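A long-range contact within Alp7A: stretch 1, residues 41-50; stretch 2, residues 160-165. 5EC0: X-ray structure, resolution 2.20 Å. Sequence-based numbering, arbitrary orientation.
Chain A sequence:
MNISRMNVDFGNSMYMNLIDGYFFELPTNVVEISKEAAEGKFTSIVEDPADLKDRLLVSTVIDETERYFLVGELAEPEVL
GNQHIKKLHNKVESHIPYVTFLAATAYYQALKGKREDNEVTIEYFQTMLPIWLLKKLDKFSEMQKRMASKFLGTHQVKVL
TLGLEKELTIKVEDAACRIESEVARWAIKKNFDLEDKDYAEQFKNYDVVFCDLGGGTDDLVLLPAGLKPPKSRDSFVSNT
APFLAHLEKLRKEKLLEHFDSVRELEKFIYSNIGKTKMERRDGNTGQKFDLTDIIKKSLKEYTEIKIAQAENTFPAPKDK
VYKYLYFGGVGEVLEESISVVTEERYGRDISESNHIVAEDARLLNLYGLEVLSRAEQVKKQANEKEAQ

Stretch 1 41-50: KFTSIVEDPA
Stretch 2, residues 160-165: LTLGLE

What path do the two backbones take? Neither stretch forms a regular helix or strand. Stretch 1 passes from Phe42 (phi/psi -98/126) through a kink at Thr43 (-107/-43) and is then largely extended from Ser44 (-113/140) through Ile45 (-60/145) to Val46 (-120/147); Glu47 (-120/-34) bends it again before Asp48 (-82/116) and Pro49 (-53/-27). Stretch 2 is built round a type II beta turn from Thr161 (-62/116) to Leu164, with Leu162 at -53/132 and Gly163 at 101/-24, closed by a hydrogen bond from Leu164 N to Thr161 O of 3.0 Å. The turn is flanked by Leu160 (-106/-1) and Glu165 (-62/141), and Leu164 itself sits at -134/22. The chains run in the same sense through the register: the CA atoms of Phe42 and Thr161 are 7.0 Å apart, those of Ile45 and Leu162 4.9 Å, and those of Val46 and Gly163 5.1 Å.

Which polar contacts fix this register? A single hydrogen bond crosses between the stretches, from Val46 N to Leu162 O, 3.0 Å long and nearly straight at 176°. The closing bond of the turn takes Thr161 O, so Leu162 O is not used within the turn and can accept from Val46 N. Beside it, Gly163 CA approaches Val46 O at 3.2 Å in a CA-H...O contact with an angle of 158° at the hydrogen. Glycine is needed here twice over: an ideal CB on Gly163 would lie 1.8 Å from Val46 O and 2.9 Å from Ile45 CG2, and at these backbone angles it would also be jammed against the preceding carbonyl oxygen. A weak hydrogen bond from Gly163 N to Glu165 OE1, 2.8 Å, ties the turn to a side chain of its own stretch.

How does Phe42 meet the start of the turn? Its CA-to-CB bond points toward stretch 2, and with chi1 t (179°) and chi2 47° the ring brings Phe42 CE2 to 3.0 Å from Leu162 N, which lies at the ring edge, near its plane. Phe42 CE2 is also 3.4 Å from Thr161 CG2. The CA-to-CB bond of Leu162 likewise points toward stretch 1; with chi1 m (-76°) and chi2 p (63°), Leu162 CD1 packs 3.5 Å from Phe42 CD2, so an aromatic ring and a branched aliphatic chain pack against each other. Thr161, chi1 m (-50°), offers its methyl to this contact while its OG1 is hydrogen-bonded elsewhere in the structure.

What closes the far end? Val46, buried and in rotamer m (-45°), places CG2 4.1 Å from Thr161 CG2 and 4.0 Å from Leu164 CD1. Leu164, m/t (-66°/167°), starts sideways but its end comes nearer, and Leu164 CD1 also reaches 4.1 Å from Pro49 CA. Ile45, m/t (-41°/174°), lays CG2 3.5 Å from Gly163 CA, close to where a CB on Gly163 would have to sit. Together the two stretches bury 429 Å², both sides summed.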

# COMPACT_ATOMS: atom_id res chain seq x y z
N LYS A 41 -20.13 -5.57 -22.46
CA LYS A 41 -19.88 -4.90 -21.18
C LYS A 41 -19.75 -3.42 -21.46
O LYS A 41 -20.55 -2.59 -21.01
CB LYS A 41 -18.60 -5.42 -20.53
CG LYS A 41 -18.05 -4.54 -19.40
CD LYS A 41 -18.79 -4.84 -18.10
CE LYS A 41 -18.42 -3.86 -17.01
NZ LYS A 41 -18.73 -2.46 -17.39
N PHE A 42 -18.71 -3.13 -22.24
CA PHE A 42 -18.27 -1.78 -22.55
C PHE A 42 -18.84 -1.36 -23.91
O PHE A 42 -18.66 -2.06 -24.90
CB PHE A 42 -16.75 -1.75 -22.52
CG PHE A 42 -16.15 -0.42 -22.83
CD1 PHE A 42 -16.63 0.72 -22.22
CD2 PHE A 42 -15.09 -0.32 -23.71
CE1 PHE A 42 -16.06 1.95 -22.50
CE2 PHE A 42 -14.54 0.90 -23.99
CZ PHE A 42 -15.01 2.03 -23.38
N THR A 43 -19.53 -0.22 -23.94
CA THR A 43 -20.37 0.16 -25.08
C THR A 43 -19.82 1.29 -25.98
O THR A 43 -19.91 1.19 -27.21
CB THR A 43 -21.80 0.56 -24.57
OG1 THR A 43 -22.67 -0.58 -24.59
CG2 THR A 43 -22.40 1.65 -25.42
N SER A 44 -19.27 2.35 -25.40
CA SER A 44 -18.80 3.48 -26.21
C SER A 44 -17.28 3.61 -26.14
O SER A 44 -16.69 3.44 -25.09
CB SER A 44 -19.46 4.79 -25.76
OG SER A 44 -20.87 4.66 -25.60
N ILE A 45 -16.66 3.93 -27.28
CA ILE A 45 -15.20 4.06 -27.41
C ILE A 45 -14.60 5.14 -26.50
O ILE A 45 -15.22 6.18 -26.26
CB ILE A 45 -14.81 4.40 -28.87
CG1 ILE A 45 -15.65 3.60 -29.87
CG2 ILE A 45 -13.32 4.19 -29.12
CD1 ILE A 45 -15.41 3.97 -31.32
N VAL A 46 -13.39 4.91 -25.99
CA VAL A 46 -12.64 5.99 -25.33
C VAL A 46 -11.32 6.21 -26.08
O VAL A 46 -10.74 5.27 -26.64
CB VAL A 46 -12.37 5.70 -23.83
CG1 VAL A 46 -13.63 5.18 -23.17
CG2 VAL A 46 -11.20 4.75 -23.62
N GLU A 47 -10.86 7.45 -26.09
CA GLU A 47 -9.72 7.84 -26.92
C GLU A 47 -8.57 8.40 -26.09
O GLU A 47 -7.39 8.20 -26.42
CB GLU A 47 -10.19 8.86 -27.96
CG GLU A 47 -9.17 9.22 -29.02
CD GLU A 47 -9.57 10.46 -29.80
OE1 GLU A 47 -10.05 11.43 -29.18
OE2 GLU A 47 -9.42 10.45 -31.04
N ASP A 48 -8.90 9.09 -25.00
CA ASP A 48 -7.91 9.64 -24.08
C ASP A 48 -7.41 8.57 -23.10
O ASP A 48 -8.18 8.06 -22.29
CB ASP A 48 -8.50 10.83 -23.33
CG ASP A 48 -7.49 11.54 -22.46
OD1 ASP A 48 -6.30 11.18 -22.47
OD2 ASP A 48 -7.91 12.49 -21.75
N PRO A 49 -6.11 8.24 -23.18
CA PRO A 49 -5.52 7.17 -22.36
C PRO A 49 -5.78 7.33 -20.87
O PRO A 49 -5.80 6.33 -20.14
CB PRO A 49 -4.02 7.30 -22.66
CG PRO A 49 -3.98 7.87 -24.05
CD PRO A 49 -5.14 8.81 -24.13
N ALA A 50 -5.98 8.56 -20.40
CA ALA A 50 -6.21 8.78 -18.98
C ALA A 50 -7.53 8.16 -18.56
O ALA A 50 -7.69 7.78 -17.41
CB ALA A 50 -6.18 10.27 -18.65
N LEU A 160 -9.07 -4.69 -23.41
CA LEU A 160 -10.26 -4.91 -24.24
C LEU A 160 -11.12 -3.67 -24.28
O LEU A 160 -12.16 -3.65 -24.94
CB LEU A 160 -11.06 -6.10 -23.71
CG LEU A 160 -10.22 -7.38 -23.59
CD1 LEU A 160 -10.98 -8.45 -22.83
CD2 LEU A 160 -9.78 -7.89 -24.97
N THR A 161 -10.70 -2.64 -23.56
CA THR A 161 -11.40 -1.35 -23.58
C THR A 161 -11.36 -0.76 -25.01
O THR A 161 -10.29 -0.49 -25.55
CB THR A 161 -10.76 -0.39 -22.56
OG1 THR A 161 -10.66 -1.06 -21.29
CG2 THR A 161 -11.57 0.88 -22.39
N LEU A 162 -12.53 -0.61 -25.62
CA LEU A 162 -12.63 -0.07 -26.98
C LEU A 162 -11.91 1.28 -27.12
O LEU A 162 -12.09 2.17 -26.29
CB LEU A 162 -14.10 0.09 -27.39
CG LEU A 162 -14.93 -1.14 -27.79
CD1 LEU A 162 -15.10 -2.14 -26.65
CD2 LEU A 162 -16.29 -0.69 -28.32
N GLY A 163 -11.10 1.41 -28.17
CA GLY A 163 -10.27 2.59 -28.36
C GLY A 163 -8.81 2.41 -27.96
O GLY A 163 -7.95 3.12 -28.46
N LEU A 164 -8.54 1.46 -27.07
CA LEU A 164 -7.18 1.23 -26.55
C LEU A 164 -6.81 -0.25 -26.55
O LEU A 164 -5.93 -0.68 -25.80
CB LEU A 164 -7.04 1.79 -25.14
CG LEU A 164 -7.15 3.31 -25.01
CD1 LEU A 164 -7.33 3.72 -23.55
CD2 LEU A 164 -5.92 3.99 -25.61
N GLU A 165 -7.49 -1.03 -27.39
CA GLU A 165 -7.23 -2.46 -27.51
C GLU A 165 -5.82 -2.77 -27.99
O GLU A 165 -5.28 -2.09 -28.86
CB GLU A 165 -8.23 -3.09 -28.48
CG GLU A 165 -9.68 -2.82 -28.15
CD GLU A 165 -10.26 -1.72 -29.01
OE1 GLU A 165 -9.59 -0.68 -29.19
OE2 GLU A 165 -11.39 -1.89 -29.51